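Local coordinates for protein thiosulfate reductase (Thermus thermophilus, PDB 2VPZ) that probably reduces polysulfide or thiosulfate as a molybdenum oxidoreductase chain that holds two molybdopterin guanine dinucleotides and a 4Fe-4S cluster, at residues 98-103 against 111-116; 325-330 against 354-359; 377-382 against 532-537. All coordinates share one frame; numbering follows the deposited sequence.

Contact 1 (98-103 against 111-116); sequences PLIRVE and KYRVAT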
ATOM      1  N   PRO A  98      -3.873  45.409 -40.592  1.00 47.46           N
ATOM      2  CA  PRO A  98      -3.620  44.722 -41.861  1.00 46.92           C
ATOM      3  C   PRO A  98      -2.188  45.091 -42.244  1.00 47.37           C
ATOM      4  O   PRO A  98      -1.651  46.129 -41.815  1.00 47.92           O
ATOM      5  CB  PRO A  98      -4.616  45.402 -42.825  1.00 46.12           C
ATOM      6  CG  PRO A  98      -5.703  45.952 -42.009  1.00 46.00           C
ATOM      7  CD  PRO A  98      -5.341  45.546 -40.518  1.00 47.08           C
ATOM      8  N   LEU A  99      -1.577  44.279 -43.078  1.00 46.71           N
ATOM      9  CA  LEU A  99      -0.211  44.532 -43.507  1.00 46.96           C
ATOM     10  C   LEU A  99      -0.023  44.208 -44.977  1.00 47.44           C
ATOM     11  O   LEU A  99      -0.569  43.222 -45.460  1.00 47.28           O
ATOM     12  CB  LEU A  99       0.789  43.697 -42.690  1.00 47.24           C
ATOM     13  CG  LEU A  99       0.856  43.889 -41.161  1.00 46.70           C
ATOM     14  CD1 LEU A  99       1.837  42.883 -40.504  1.00 45.62           C
ATOM     15  CD2 LEU A  99       1.253  45.346 -40.852  1.00 46.30           C
ATOM     16  N   ILE A 100       0.723  45.025 -45.706  1.00 47.98           N
ATOM     17  CA  ILE A 100       0.984  44.680 -47.093  1.00 48.29           C
ATOM     18  C   ILE A 100       2.502  44.623 -47.311  1.00 48.34           C
ATOM     19  O   ILE A 100       3.271  45.418 -46.759  1.00 48.60           O
ATOM     20  CB  ILE A 100       0.295  45.671 -48.139  1.00 48.33           C
ATOM     21  CG1 ILE A 100      -1.220  45.754 -47.897  1.00 47.51           C
ATOM     22  CG2 ILE A 100       0.555  45.158 -49.590  1.00 47.52           C
ATOM     23  CD1 ILE A 100      -1.898  46.976 -48.560  1.00 46.84           C
ATOM     24  N   ARG A 101       2.909  43.636 -48.094  1.00 49.03           N
ATOM     25  CA  ARG A 101       4.301  43.370 -48.449  1.00 51.16           C
ATOM     26  C   ARG A 101       4.959  44.538 -49.237  1.00 53.11           C
ATOM     27  O   ARG A 101       4.491  44.895 -50.313  1.00 53.34           O
ATOM     28  CB  ARG A 101       4.384  42.080 -49.274  1.00 51.08           C
ATOM     29  CG  ARG A 101       5.480  41.093 -48.881  1.00 51.49           C
ATOM     30  CD  ARG A 101       5.841  40.153 -50.055  1.00 52.80           C
ATOM     31  NE  ARG A 101       6.310  40.881 -51.244  1.00 55.11           N
ATOM     32  CZ  ARG A 101       5.663  41.018 -52.400  1.00 56.08           C
ATOM     33  NH1 ARG A 101       4.472  40.475 -52.593  1.00 55.19           N
ATOM     34  NH2 ARG A 101       6.217  41.723 -53.392  1.00 57.21           N
ATOM     35  N   VAL A 102       6.037  45.113 -48.696  1.00 54.15           N
ATOM     36  CA  VAL A 102       6.763  46.220 -49.331  1.00 56.72           C
ATOM     37  C   VAL A 102       7.120  45.816 -50.810  1.00 57.43           C
ATOM     38  O   VAL A 102       7.656  44.725 -51.040  1.00 57.32           O
ATOM     39  CB  VAL A 102       8.065  46.596 -48.488  1.00 57.33           C
ATOM     40  CG1 VAL A 102       8.971  47.546 -49.263  1.00 56.64           C
ATOM     41  CG2 VAL A 102       7.620  47.264 -47.142  1.00 57.81           C
ATOM     42  N   GLU A 103       6.781  46.658 -51.797  1.00 57.98           N
ATOM     43  CA  GLU A 103       7.018  46.333 -53.205  1.00 59.51           C
ATOM     44  C   GLU A 103       8.512  46.152 -53.540  1.00 59.37           C
ATOM     45  O   GLU A 103       9.351  46.971 -53.177  1.00 59.95           O
ATOM     46  CB  GLU A 103       6.347  47.336 -54.186  1.00 61.29           C
ATOM     47  CG  GLU A 103       5.271  46.708 -55.177  1.00 64.09           C
ATOM     48  CD  GLU A 103       5.306  45.145 -55.273  1.00 66.56           C
ATOM     49  OE1 GLU A 103       6.417  44.556 -55.276  1.00 67.38           O
ATOM     50  OE2 GLU A 103       4.218  44.520 -55.382  1.00 67.49           O
ATOM     51  N   LYS A 111       9.611  41.876 -44.879  1.00 56.87           N
ATOM     52  CA  LYS A 111       9.293  43.329 -45.046  1.00 56.16           C
ATOM     53  C   LYS A 111       7.816  43.707 -45.329  1.00 55.17           C
ATOM     54  O   LYS A 111       7.297  43.388 -46.392  1.00 55.25           O
ATOM     55  CB  LYS A 111      10.199  43.950 -46.144  1.00 57.75           C
ATOM     56  CG  LYS A 111      11.414  44.747 -45.640  1.00 59.16           C
ATOM     57  CD  LYS A 111      12.704  43.929 -45.659  1.00 60.15           C
ATOM     58  CE  LYS A 111      13.460  44.146 -46.967  1.00 61.03           C
ATOM     59  NZ  LYS A 111      14.938  43.943 -46.817  1.00 61.77           N
ATOM     60  N   TYR A 112       7.175  44.410 -44.390  1.00 54.54           N
ATOM     61  CA  TYR A 112       5.772  44.828 -44.453  1.00 53.92           C
ATOM     62  C   TYR A 112       5.548  46.306 -44.123  1.00 55.23           C
ATOM     63  O   TYR A 112       6.401  46.933 -43.509  1.00 55.30           O
ATOM     64  CB  TYR A 112       4.940  44.009 -43.465  1.00 52.66           C
ATOM     65  CG  TYR A 112       4.814  42.595 -43.864  1.00 50.63           C
ATOM     66  CD1 TYR A 112       5.753  41.632 -43.476  1.00 49.40           C
ATOM     67  CD2 TYR A 112       3.850  42.227 -44.796  1.00 49.96           C
ATOM     68  CE1 TYR A 112       5.740  40.356 -44.015  1.00 48.73           C
ATOM     69  CE2 TYR A 112       3.808  40.968 -45.344  1.00 49.47           C
ATOM     70  CZ  TYR A 112       4.756  40.017 -44.955  1.00 48.30           C
ATOM     71  OH  TYR A 112       4.759  38.785 -45.535  1.00 47.02           O
ATOM     72  N   ARG A 113       4.398  46.844 -44.536  1.00 56.41           N
ATOM     73  CA  ARG A 113       4.024  48.209 -44.176  1.00 57.82           C
ATOM     74  C   ARG A 113       2.540  48.149 -43.768  1.00 56.96           C
ATOM     75  O   ARG A 113       1.743  47.401 -44.369  1.00 57.01           O
ATOM     76  CB  ARG A 113       4.232  49.204 -45.341  1.00 60.02           C
ATOM     77  CG  ARG A 113       3.372  48.942 -46.568  1.00 61.65           C
ATOM     78  CD  ARG A 113       3.518  49.984 -47.688  1.00 63.11           C
ATOM     79  NE  ARG A 113       2.294  50.136 -48.476  1.00 64.67           N
ATOM     80  CZ  ARG A 113       1.825  49.271 -49.374  1.00 64.91           C
ATOM     81  NH1 ARG A 113       2.487  48.152 -49.631  1.00 65.74           N
ATOM     82  NH2 ARG A 113       0.669  49.501 -50.008  1.00 63.57           N
ATOM     83  N   VAL A 114       2.181  48.886 -42.724  1.00 56.85           N
ATOM     84  CA  VAL A 114       0.817  48.924 -42.204  1.00 57.25           C
ATOM     85  C   VAL A 114      -0.138  49.469 -43.281  1.00 57.62           C
ATOM     86  O   VAL A 114       0.255  50.260 -44.152  1.00 58.57           O
ATOM     87  CB  VAL A 114       0.733  49.768 -40.855  1.00 57.52           C
ATOM     88  CG1 VAL A 114       1.013  51.256 -41.115  1.00 57.39           C
ATOM     89  CG2 VAL A 114      -0.626  49.569 -40.163  1.00 57.78           C
ATOM     90  N   ALA A 115      -1.385  49.002 -43.252  1.00 57.95           N
ATOM     91  CA  ALA A 115      -2.401  49.392 -44.214  1.00 57.74           C
ATOM     92  C   ALA A 115      -3.740  49.503 -43.537  1.00 57.41           C
ATOM     93  O   ALA A 115      -3.928  49.134 -42.366  1.00 57.45           O
ATOM     94  CB  ALA A 115      -2.485  48.361 -45.369  1.00 57.57           C
ATOM     95  N   THR A 116      -4.680  50.000 -44.316  1.00 56.79           N
ATOM     96  CA  THR A 116      -6.028  50.231 -43.872  1.00 56.10           C
ATOM     97  C   THR A 116      -6.909  49.024 -44.302  1.00 55.90           C
ATOM     98  O   THR A 116      -6.585  48.342 -45.266  1.00 55.62           O
ATOM     99  CB  THR A 116      -6.505  51.598 -44.511  1.00 56.08           C
ATOM    100  OG1 THR A 116      -7.185  52.378 -43.533  1.00 55.59           O
ATOM    101  CG2 THR A 116      -7.369  51.378 -45.750  1.00 55.58           C
TER

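Contact 2 (325-330 against 354-359); sequences RAVLPP and LGNYGR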
ATOM      1  N   ARG A 325     -22.144  -5.758 -27.292  1.00 51.18           N
ATOM      2  CA  ARG A 325     -21.440  -4.787 -26.440  1.00 52.12           C
ATOM      3  C   ARG A 325     -19.888  -4.813 -26.367  1.00 50.88           C
ATOM      4  O   ARG A 325     -19.259  -4.560 -25.324  1.00 49.94           O
ATOM      5  CB  ARG A 325     -22.095  -4.848 -25.048  1.00 53.69           C
ATOM      6  CG  ARG A 325     -23.624  -4.954 -25.162  1.00 56.68           C
ATOM      7  CD  ARG A 325     -24.299  -4.288 -23.994  1.00 59.90           C
ATOM      8  NE  ARG A 325     -23.973  -4.968 -22.758  1.00 63.93           N
ATOM      9  CZ  ARG A 325     -23.816  -4.395 -21.566  1.00 66.49           C
ATOM     10  NH1 ARG A 325     -23.953  -3.083 -21.432  1.00 66.12           N
ATOM     11  NH2 ARG A 325     -23.527  -5.144 -20.496  1.00 67.72           N
ATOM     12  N   ALA A 326     -19.313  -5.124 -27.522  1.00 50.02           N
ATOM     13  CA  ALA A 326     -17.881  -5.180 -27.799  1.00 49.66           C
ATOM     14  C   ALA A 326     -17.702  -4.275 -29.034  1.00 49.68           C
ATOM     15  O   ALA A 326     -18.390  -4.499 -30.045  1.00 50.79           O
ATOM     16  CB  ALA A 326     -17.453  -6.615 -28.143  1.00 49.98           C
ATOM     17  N   VAL A 327     -16.821  -3.267 -28.947  1.00 47.99           N
ATOM     18  CA  VAL A 327     -16.528  -2.300 -30.031  1.00 46.06           C
ATOM     19  C   VAL A 327     -15.055  -2.025 -30.362  1.00 45.84           C
ATOM     20  O   VAL A 327     -14.218  -1.913 -29.453  1.00 45.89           O
ATOM     21  CB  VAL A 327     -16.948  -0.809 -29.730  1.00 45.93           C
ATOM     22  CG1 VAL A 327     -17.956  -0.289 -30.747  1.00 45.61           C
ATOM     23  CG2 VAL A 327     -17.364  -0.645 -28.294  1.00 45.39           C
ATOM     24  N   LEU A 328     -14.742  -1.890 -31.648  1.00 42.76           N
ATOM     25  CA  LEU A 328     -13.415  -1.421 -32.047  1.00 41.41           C
ATOM     26  C   LEU A 328     -13.697   0.033 -32.514  1.00 38.97           C
ATOM     27  O   LEU A 328     -13.909   0.249 -33.704  1.00 37.67           O
ATOM     28  CB  LEU A 328     -12.804  -2.200 -33.219  1.00 41.52           C
ATOM     29  CG  LEU A 328     -12.197  -3.565 -33.001  1.00 42.30           C
ATOM     30  CD1 LEU A 328     -13.290  -4.584 -32.922  1.00 42.45           C
ATOM     31  CD2 LEU A 328     -11.296  -3.914 -34.163  1.00 43.46           C
ATOM     32  N   PRO A 329     -13.719   1.039 -31.602  1.00 38.45           N
ATOM     33  CA  PRO A 329     -14.004   2.349 -32.213  1.00 38.19           C
ATOM     34  C   PRO A 329     -12.953   2.780 -33.250  1.00 38.67           C
ATOM     35  O   PRO A 329     -11.754   2.560 -33.017  1.00 39.27           O
ATOM     36  CB  PRO A 329     -14.016   3.341 -31.040  1.00 37.11           C
ATOM     37  CG  PRO A 329     -14.002   2.500 -29.795  1.00 37.50           C
ATOM     38  CD  PRO A 329     -13.364   1.171 -30.187  1.00 37.58           C
ATOM     39  N   PRO A 330     -13.369   3.380 -34.400  1.00 38.66           N
ATOM     40  CA  PRO A 330     -12.378   3.821 -35.401  1.00 39.16           C
ATOM     41  C   PRO A 330     -11.587   5.087 -34.926  1.00 38.72           C
ATOM     42  O   PRO A 330     -12.204   6.060 -34.492  1.00 39.31           O
ATOM     43  CB  PRO A 330     -13.210   4.137 -36.659  1.00 39.33           C
ATOM     44  CG  PRO A 330     -14.640   3.735 -36.350  1.00 38.46           C
ATOM     45  CD  PRO A 330     -14.743   3.656 -34.835  1.00 39.02           C
ATOM     46  N   LEU A 354     -19.919  -8.541 -35.293  1.00 49.90           N
ATOM     47  CA  LEU A 354     -20.228  -8.578 -33.871  1.00 48.96           C
ATOM     48  C   LEU A 354     -21.695  -8.124 -33.620  1.00 49.12           C
ATOM     49  O   LEU A 354     -22.230  -8.340 -32.533  1.00 50.06           O
ATOM     50  CB  LEU A 354     -19.214  -7.723 -33.053  1.00 47.89           C
ATOM     51  CG  LEU A 354     -17.768  -8.231 -32.844  1.00 47.00           C
ATOM     52  CD1 LEU A 354     -16.879  -7.075 -32.321  1.00 46.86           C
ATOM     53  CD2 LEU A 354     -17.724  -9.444 -31.873  1.00 44.56           C
ATOM     54  N   GLY A 355     -22.322  -7.536 -34.640  1.00 49.84           N
ATOM     55  CA  GLY A 355     -23.693  -7.034 -34.598  1.00 50.65           C
ATOM     56  C   GLY A 355     -23.892  -5.757 -33.787  1.00 52.21           C
ATOM     57  O   GLY A 355     -24.991  -5.502 -33.272  1.00 53.21           O
ATOM     58  N   ASN A 356     -22.860  -4.923 -33.685  1.00 51.84           N
ATOM     59  CA  ASN A 356     -22.952  -3.712 -32.862  1.00 50.74           C
ATOM     60  C   ASN A 356     -23.427  -2.383 -33.448  1.00 51.45           C
ATOM     61  O   ASN A 356     -23.738  -1.466 -32.695  1.00 51.74           O
ATOM     62  CB  ASN A 356     -21.614  -3.465 -32.110  1.00 49.67           C
ATOM     63  CG  ASN A 356     -20.394  -3.229 -33.044  1.00 48.62           C
ATOM     64  OD1 ASN A 356     -20.520  -2.706 -34.157  1.00 47.14           O
ATOM     65  ND2 ASN A 356     -19.199  -3.598 -32.561  1.00 47.48           N
ATOM     66  N   TYR A 357     -23.519  -2.262 -34.762  1.00 52.42           N
ATOM     67  CA  TYR A 357     -23.916  -0.979 -35.358  1.00 53.75           C
ATOM     68  C   TYR A 357     -25.403  -0.626 -35.187  1.00 55.19           C
ATOM     69  O   TYR A 357     -26.271  -1.305 -35.731  1.00 56.53           O
ATOM     70  CB  TYR A 357     -23.532  -0.931 -36.846  1.00 52.15           C
ATOM     71  CG  TYR A 357     -23.547   0.458 -37.469  1.00 50.58           C
ATOM     72  CD1 TYR A 357     -22.390   1.242 -37.511  1.00 50.25           C
ATOM     73  CD2 TYR A 357     -24.706   0.970 -38.058  1.00 50.51           C
ATOM     74  CE1 TYR A 357     -22.379   2.501 -38.134  1.00 49.11           C
ATOM     75  CE2 TYR A 357     -24.714   2.240 -38.687  1.00 49.28           C
ATOM     76  CZ  TYR A 357     -23.540   3.000 -38.723  1.00 49.00           C
ATOM     77  OH  TYR A 357     -23.511   4.238 -39.334  1.00 48.58           O
ATOM     78  N   GLY A 358     -25.690   0.439 -34.449  1.00 56.46           N
ATOM     79  CA  GLY A 358     -27.061   0.819 -34.192  1.00 57.22           C
ATOM     80  C   GLY A 358     -27.673   0.103 -32.988  1.00 57.86           C
ATOM     81  O   GLY A 358     -28.886   0.167 -32.791  1.00 58.42           O
ATOM     82  N   ARG A 359     -26.865  -0.603 -32.207  1.00 58.33           N
ATOM     83  CA  ARG A 359     -27.329  -1.298 -31.010  1.00 59.05           C
ATOM     84  C   ARG A 359     -26.670  -0.789 -29.754  1.00 58.83           C
ATOM     85  O   ARG A 359     -25.544  -0.198 -29.827  1.00 59.20           O
ATOM     86  CB  ARG A 359     -26.987  -2.804 -30.999  1.00 60.68           C
ATOM     87  CG  ARG A 359     -27.361  -3.595 -32.229  1.00 63.90           C
ATOM     88  CD  ARG A 359     -28.733  -4.262 -32.097  1.00 67.43           C
ATOM     89  NE  ARG A 359     -28.920  -5.389 -33.019  1.00 70.48           N
ATOM     90  CZ  ARG A 359     -28.414  -6.617 -32.885  1.00 71.86           C
ATOM     91  NH1 ARG A 359     -27.659  -6.931 -31.843  1.00 71.50           N
ATOM     92  NH2 ARG A 359     -28.669  -7.551 -33.804  1.00 73.12           N
TER

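Contact 3 (377-382 against 532-537); sequences PPLPLE and EQYFPW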
ATOM      1  N   PRO A 377     -29.710  32.430 -53.664  1.00 52.01           N
ATOM      2  CA  PRO A 377     -29.685  31.810 -54.991  1.00 52.43           C
ATOM      3  C   PRO A 377     -28.701  30.601 -54.902  1.00 53.90           C
ATOM      4  O   PRO A 377     -27.786  30.617 -54.058  1.00 53.76           O
ATOM      5  CB  PRO A 377     -29.102  32.887 -55.916  1.00 51.52           C
ATOM      6  CG  PRO A 377     -29.140  34.193 -55.151  1.00 50.99           C
ATOM      7  CD  PRO A 377     -29.453  33.878 -53.703  1.00 50.97           C
ATOM      8  N   PRO A 378     -28.898  29.529 -55.713  1.00 55.33           N
ATOM      9  CA  PRO A 378     -27.953  28.411 -55.637  1.00 56.23           C
ATOM     10  C   PRO A 378     -26.509  28.907 -55.897  1.00 57.32           C
ATOM     11  O   PRO A 378     -26.305  29.916 -56.575  1.00 57.86           O
ATOM     12  CB  PRO A 378     -28.429  27.473 -56.737  1.00 56.20           C
ATOM     13  CG  PRO A 378     -29.907  27.588 -56.634  1.00 56.11           C
ATOM     14  CD  PRO A 378     -30.108  29.113 -56.434  1.00 56.36           C
ATOM     15  N   LEU A 379     -25.509  28.210 -55.380  1.00 58.29           N
ATOM     16  CA  LEU A 379     -24.113  28.611 -55.576  1.00 59.46           C
ATOM     17  C   LEU A 379     -23.536  28.177 -56.967  1.00 60.08           C
ATOM     18  O   LEU A 379     -23.922  27.107 -57.473  1.00 59.40           O
ATOM     19  CB  LEU A 379     -23.235  28.013 -54.448  1.00 59.07           C
ATOM     20  CG  LEU A 379     -22.790  28.647 -53.105  1.00 59.00           C
ATOM     21  CD1 LEU A 379     -23.341  30.060 -52.909  1.00 58.66           C
ATOM     22  CD2 LEU A 379     -23.209  27.721 -51.949  1.00 59.15           C
ATOM     23  N   PRO A 380     -22.685  29.016 -57.637  1.00 60.94           N
ATOM     24  CA  PRO A 380     -22.198  28.472 -58.911  1.00 63.03           C
ATOM     25  C   PRO A 380     -21.805  26.944 -58.778  1.00 66.08           C
ATOM     26  O   PRO A 380     -22.291  26.112 -59.542  1.00 66.50           O
ATOM     27  CB  PRO A 380     -20.998  29.361 -59.247  1.00 61.48           C
ATOM     28  CG  PRO A 380     -21.385  30.733 -58.702  1.00 60.75           C
ATOM     29  CD  PRO A 380     -22.351  30.450 -57.512  1.00 61.01           C
ATOM     30  N   LEU A 381     -20.944  26.562 -57.834  1.00 69.36           N
ATOM     31  CA  LEU A 381     -20.596  25.135 -57.657  1.00 72.82           C
ATOM     32  C   LEU A 381     -21.208  24.602 -56.355  1.00 76.07           C
ATOM     33  O   LEU A 381     -21.063  25.234 -55.308  1.00 76.79           O
ATOM     34  CB  LEU A 381     -19.080  24.908 -57.633  1.00 71.58           C
ATOM     35  CG  LEU A 381     -18.263  25.528 -58.750  1.00 69.92           C
ATOM     36  CD1 LEU A 381     -16.947  26.009 -58.204  1.00 69.52           C
ATOM     37  CD2 LEU A 381     -18.025  24.536 -59.858  1.00 69.99           C
ATOM     38  N   GLU A 382     -21.889  23.457 -56.439  1.00 80.19           N
ATOM     39  CA  GLU A 382     -22.544  22.786 -55.297  1.00 84.57           C
ATOM     40  C   GLU A 382     -21.742  21.503 -54.987  1.00 87.61           C
ATOM     41  O   GLU A 382     -21.092  20.961 -55.890  1.00 87.35           O
ATOM     42  CB  GLU A 382     -24.017  22.456 -55.626  1.00 85.05           C
ATOM     43  CG  GLU A 382     -25.081  22.929 -54.587  1.00 86.48           C
ATOM     44  CD  GLU A 382     -25.590  24.374 -54.815  1.00 87.41           C
ATOM     45  OE1 GLU A 382     -25.610  24.816 -55.984  1.00 88.22           O
ATOM     46  OE2 GLU A 382     -25.985  25.053 -53.831  1.00 87.28           O
ATOM     47  N   GLU A 532     -22.836  40.287 -54.280  1.00 57.98           N
ATOM     48  CA  GLU A 532     -23.841  40.951 -53.461  1.00 59.11           C
ATOM     49  C   GLU A 532     -25.105  40.040 -53.255  1.00 58.54           C
ATOM     50  O   GLU A 532     -25.637  40.029 -52.148  1.00 58.17           O
ATOM     51  CB  GLU A 532     -24.211  42.289 -54.116  1.00 62.10           C
ATOM     52  CG  GLU A 532     -23.608  42.493 -55.530  1.00 66.95           C
ATOM     53  CD  GLU A 532     -22.237  43.203 -55.537  1.00 70.07           C
ATOM     54  OE1 GLU A 532     -22.135  44.319 -54.963  1.00 71.72           O
ATOM     55  OE2 GLU A 532     -21.275  42.649 -56.128  1.00 70.95           O
ATOM     56  N   GLN A 533     -25.579  39.273 -54.257  1.00 58.37           N
ATOM     57  CA  GLN A 533     -26.772  38.402 -54.035  1.00 59.46           C
ATOM     58  C   GLN A 533     -26.425  37.409 -52.918  1.00 59.47           C
ATOM     59  O   GLN A 533     -27.300  36.998 -52.117  1.00 59.52           O
ATOM     60  CB  GLN A 533     -27.243  37.645 -55.305  1.00 60.13           C
ATOM     61  CG  GLN A 533     -26.411  36.454 -55.705  1.00 61.55           C
ATOM     62  CD  GLN A 533     -25.689  36.687 -57.009  1.00 63.36           C
ATOM     63  OE1 GLN A 533     -25.935  35.993 -58.010  1.00 64.73           O
ATOM     64  NE2 GLN A 533     -24.810  37.695 -57.029  1.00 63.49           N
ATOM     65  N   TYR A 534     -25.164  37.007 -52.886  1.00 60.21           N
ATOM     66  CA  TYR A 534     -24.643  36.197 -51.781  1.00 60.64           C
ATOM     67  C   TYR A 534     -24.047  37.406 -50.882  1.00 62.10           C
ATOM     68  O   TYR A 534     -23.425  38.341 -51.393  1.00 64.26           O
ATOM     69  CB  TYR A 534     -23.559  35.131 -52.247  1.00 58.46           C
ATOM     70  CG  TYR A 534     -23.884  34.265 -53.509  1.00 56.61           C
ATOM     71  CD1 TYR A 534     -23.354  34.607 -54.750  1.00 55.87           C
ATOM     72  CD2 TYR A 534     -24.755  33.135 -53.473  1.00 55.30           C
ATOM     73  CE1 TYR A 534     -23.643  33.893 -55.920  1.00 55.17           C
ATOM     74  CE2 TYR A 534     -25.067  32.400 -54.657  1.00 55.07           C
ATOM     75  CZ  TYR A 534     -24.500  32.795 -55.872  1.00 54.95           C
ATOM     76  OH  TYR A 534     -24.812  32.126 -57.032  1.00 56.46           O
ATOM     77  N   PHE A 535     -24.379  37.439 -49.581  1.00 61.10           N
ATOM     78  CA  PHE A 535     -24.016  38.522 -48.621  1.00 60.31           C
ATOM     79  C   PHE A 535     -24.984  39.686 -48.500  1.00 59.80           C
ATOM     80  O   PHE A 535     -24.634  40.687 -47.846  1.00 61.12           O
ATOM     81  CB  PHE A 535     -22.642  39.062 -48.954  1.00 59.76           C
ATOM     82  CG  PHE A 535     -21.583  38.104 -48.909  1.00 58.88           C
ATOM     83  CD1 PHE A 535     -20.982  37.630 -50.058  1.00 58.41           C
ATOM     84  CD2 PHE A 535     -21.248  37.523 -47.679  1.00 58.79           C
ATOM     85  CE1 PHE A 535     -20.086  36.590 -50.019  1.00 58.82           C
ATOM     86  CE2 PHE A 535     -20.336  36.480 -47.595  1.00 58.72           C
ATOM     87  CZ  PHE A 535     -19.755  35.999 -48.780  1.00 59.51           C
ATOM     88  N   PRO A 536     -26.241  39.521 -49.004  1.00 58.65           N
ATOM     89  CA  PRO A 536     -27.222  40.601 -48.908  1.00 58.09           C
ATOM     90  C   PRO A 536     -27.402  41.198 -47.499  1.00 57.95           C
ATOM     91  O   PRO A 536     -27.305  42.413 -47.322  1.00 59.60           O
ATOM     92  CB  PRO A 536     -28.487  39.965 -49.457  1.00 57.77           C
ATOM     93  CG  PRO A 536     -28.433  38.620 -48.828  1.00 57.74           C
ATOM     94  CD  PRO A 536     -26.929  38.226 -48.969  1.00 58.30           C
ATOM     95  N   TRP A 537     -27.684  40.345 -46.518  1.00 56.33           N
ATOM     96  CA  TRP A 537     -27.841  40.755 -45.091  1.00 55.62           C
ATOM     97  C   TRP A 537     -26.759  41.789 -44.690  1.00 55.36           C
ATOM     98  O   TRP A 537     -25.590  41.591 -45.015  1.00 54.23           O
ATOM     99  CB  TRP A 537     -27.747  39.542 -44.126  1.00 54.00           C
ATOM    100  CG  TRP A 537     -26.644  38.549 -44.473  1.00 52.24           C
ATOM    101  CD1 TRP A 537     -26.731  37.512 -45.357  1.00 51.73           C
ATOM    102  CD2 TRP A 537     -25.284  38.512 -43.963  1.00 51.58           C
ATOM    103  NE1 TRP A 537     -25.538  36.845 -45.431  1.00 51.03           N
ATOM    104  CE2 TRP A 537     -24.632  37.428 -44.592  1.00 51.84           C
ATOM    105  CE3 TRP A 537     -24.557  39.286 -43.036  1.00 51.26           C
ATOM    106  CZ2 TRP A 537     -23.277  37.090 -44.331  1.00 51.28           C
ATOM    107  CZ3 TRP A 537     -23.199  38.955 -42.768  1.00 51.42           C
ATOM    108  CH2 TRP A 537     -22.587  37.865 -43.419  1.00 51.04           C
TER

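Contact 1 (98-103 against 111-116)
I100 and R113 meet as the hydrogen-bonded pair of a two-stranded antiparallel beta hairpin, strands 99-101 and 112-114. The bond from I100 N to R113 O is 2.9 Å long and almost straight at 174°; the return bond, R113 N to I100 O, is more bent. On either side of this pair, A115 N bonds to P98 O and V102 N to K111 O. R113 begins with CG in the crowded position between its backbone N and carbonyl carbon (chi1 63°), then runs extended to NE and crosses I100, NH1 lying 3.6 Å from I100 CG2. On the same face I100 CD1 presses on A115 CB at 3.5 Å.

L99, R101, Y112 and V114 form the other face. Y112 brings CD2 and CE2 obliquely against the partner strand, CD2 4.0 Å from L99 CB and CE2 3.9 Å from R101 CG, while its plane stands 74° from the R101 guanidinium. Its OH is hydrogen-bonded to A476 O. An alanine at Y112 would probably leave A476 O without its hydroxyl partner and open a gap beside L99 CB and R101 CG.

Within its own segment R101 makes a salt bridge from NH2 to E103; farther out, D477 holds its NH1 and S105 O its NE. I479 of strand 479-481 is backbone-bonded to L99 and packs on L99 and Y112, and helix 117-134 lies against P98 and I100. Where the strands leave the pairing, V102 CB sits 4.1 Å from K111 CB.

Contact 2 (325-330 against 354-359)
A326 and N356 meet through one short polar bond, and this is the tight part of a small, buried contact. N356 ND2 gives a hydrogen bond to A326 O at 2.8 Å, with an N-H...O angle of 158°. The geometry is well formed at both ends: the donor lies in the carbonyl plane, and the acceptor is only 6° out of the side-chain amide plane. The amide is brought there by a first torsion that sets N356 CG between the backbone N and the carbonyl carbon (chi1 62°). N351 OD1 is a second acceptor for N356 ND2 and also bonds to L328 N. One side-chain oxygen of helix 341-354 thus links the two segments, and the buried amide nitrogen is gripped by two acceptors.

The apolar part is looser. L354 CD1 approaches A326 CB at 4.2 Å and L328 CD1 at 4.4 Å, and M319 of helix 309-320 touches all three of these side chains. V327 CG1 stands 4.0 Å from N356 ND2, crossing the amide without a bond. Beyond N356 the chain turns away toward the partly exposed Y357 and R359, closing a type II beta turn with the long bond from R359 N to N356 O, 3.3 Å.

Helix 341-354 ends in a Schellman motif at G355, whose positive phi ends the helical path, and N356, the first residue of the turn, reaches the short, weakly bonded strand about 326-327, the edge strand within this chain of a four-stranded parallel sheet, an arrangement of the alpha/beta type.

Contact 3 (377-382 against 532-537)
Y534 holds CG anti to its carbonyl carbon (chi1 -47°), while Q533 sets CG between its backbone N and carbonyl carbon (chi1 76°), and the two side chains reach the proline-rich segment 377-382 at different points. Q533 CG lies 3.6 Å from P377 CG, and the same methylene sits over the rim of one face of the Y534 ring. The ring itself goes farther, and its hydroxyl donates a hydrogen bond of 2.7 Å to P378 O. That oxygen lies at the ring edge, in its plane, and the hydroxyl is tilted 17° from the carbonyl plane. P377 O is also at this edge, 3.3 Å from Y534 CE2.

This is loop-on-loop packing: P377, P378 and L379 follow an extended polyproline II course between helices 341-354 and 423-426, and segment 532-537 connects helices 518-528 and 540-551. Helix 149-160 backs both, A158 touching L379 and A159 touching Y534.

P380 comes tip to tip with the tyrosine, its CD 3.6 Å from Y534 CZ. L379 crosses the ring obliquely and brings CD1 to 3.4 Å from Y534 CE2; its second torsion is eclipsed, which makes the exact place of this methyl doubtful. P377 and P378, on the outer side, also touch a neighbouring molecule in the crystal.

How the contacts relate
Contact 2 is the buried member of the three, whereas contacts 1 and 3 lie at the surface, and none touches another. Contacts 1 and 2 fall on opposite sides of the chain's centre, their centres about 55 Å apart; contact 3 is nearer to contact 1, with centres about 31 Å apart. Their chemistry follows their place. The hairpin is held by repeated backbone bonds and apolar packing, with no salt bridge from strand to strand, the buried contact by a single amide-to-carbonyl bond among apolar groups, and the loop pair by a single tyrosine hydroxyl among prolines. Contacts 2 and 3 share one connection: the chain leaving helix 341-354 supplies residues 354-359 and, farther on, 377-382.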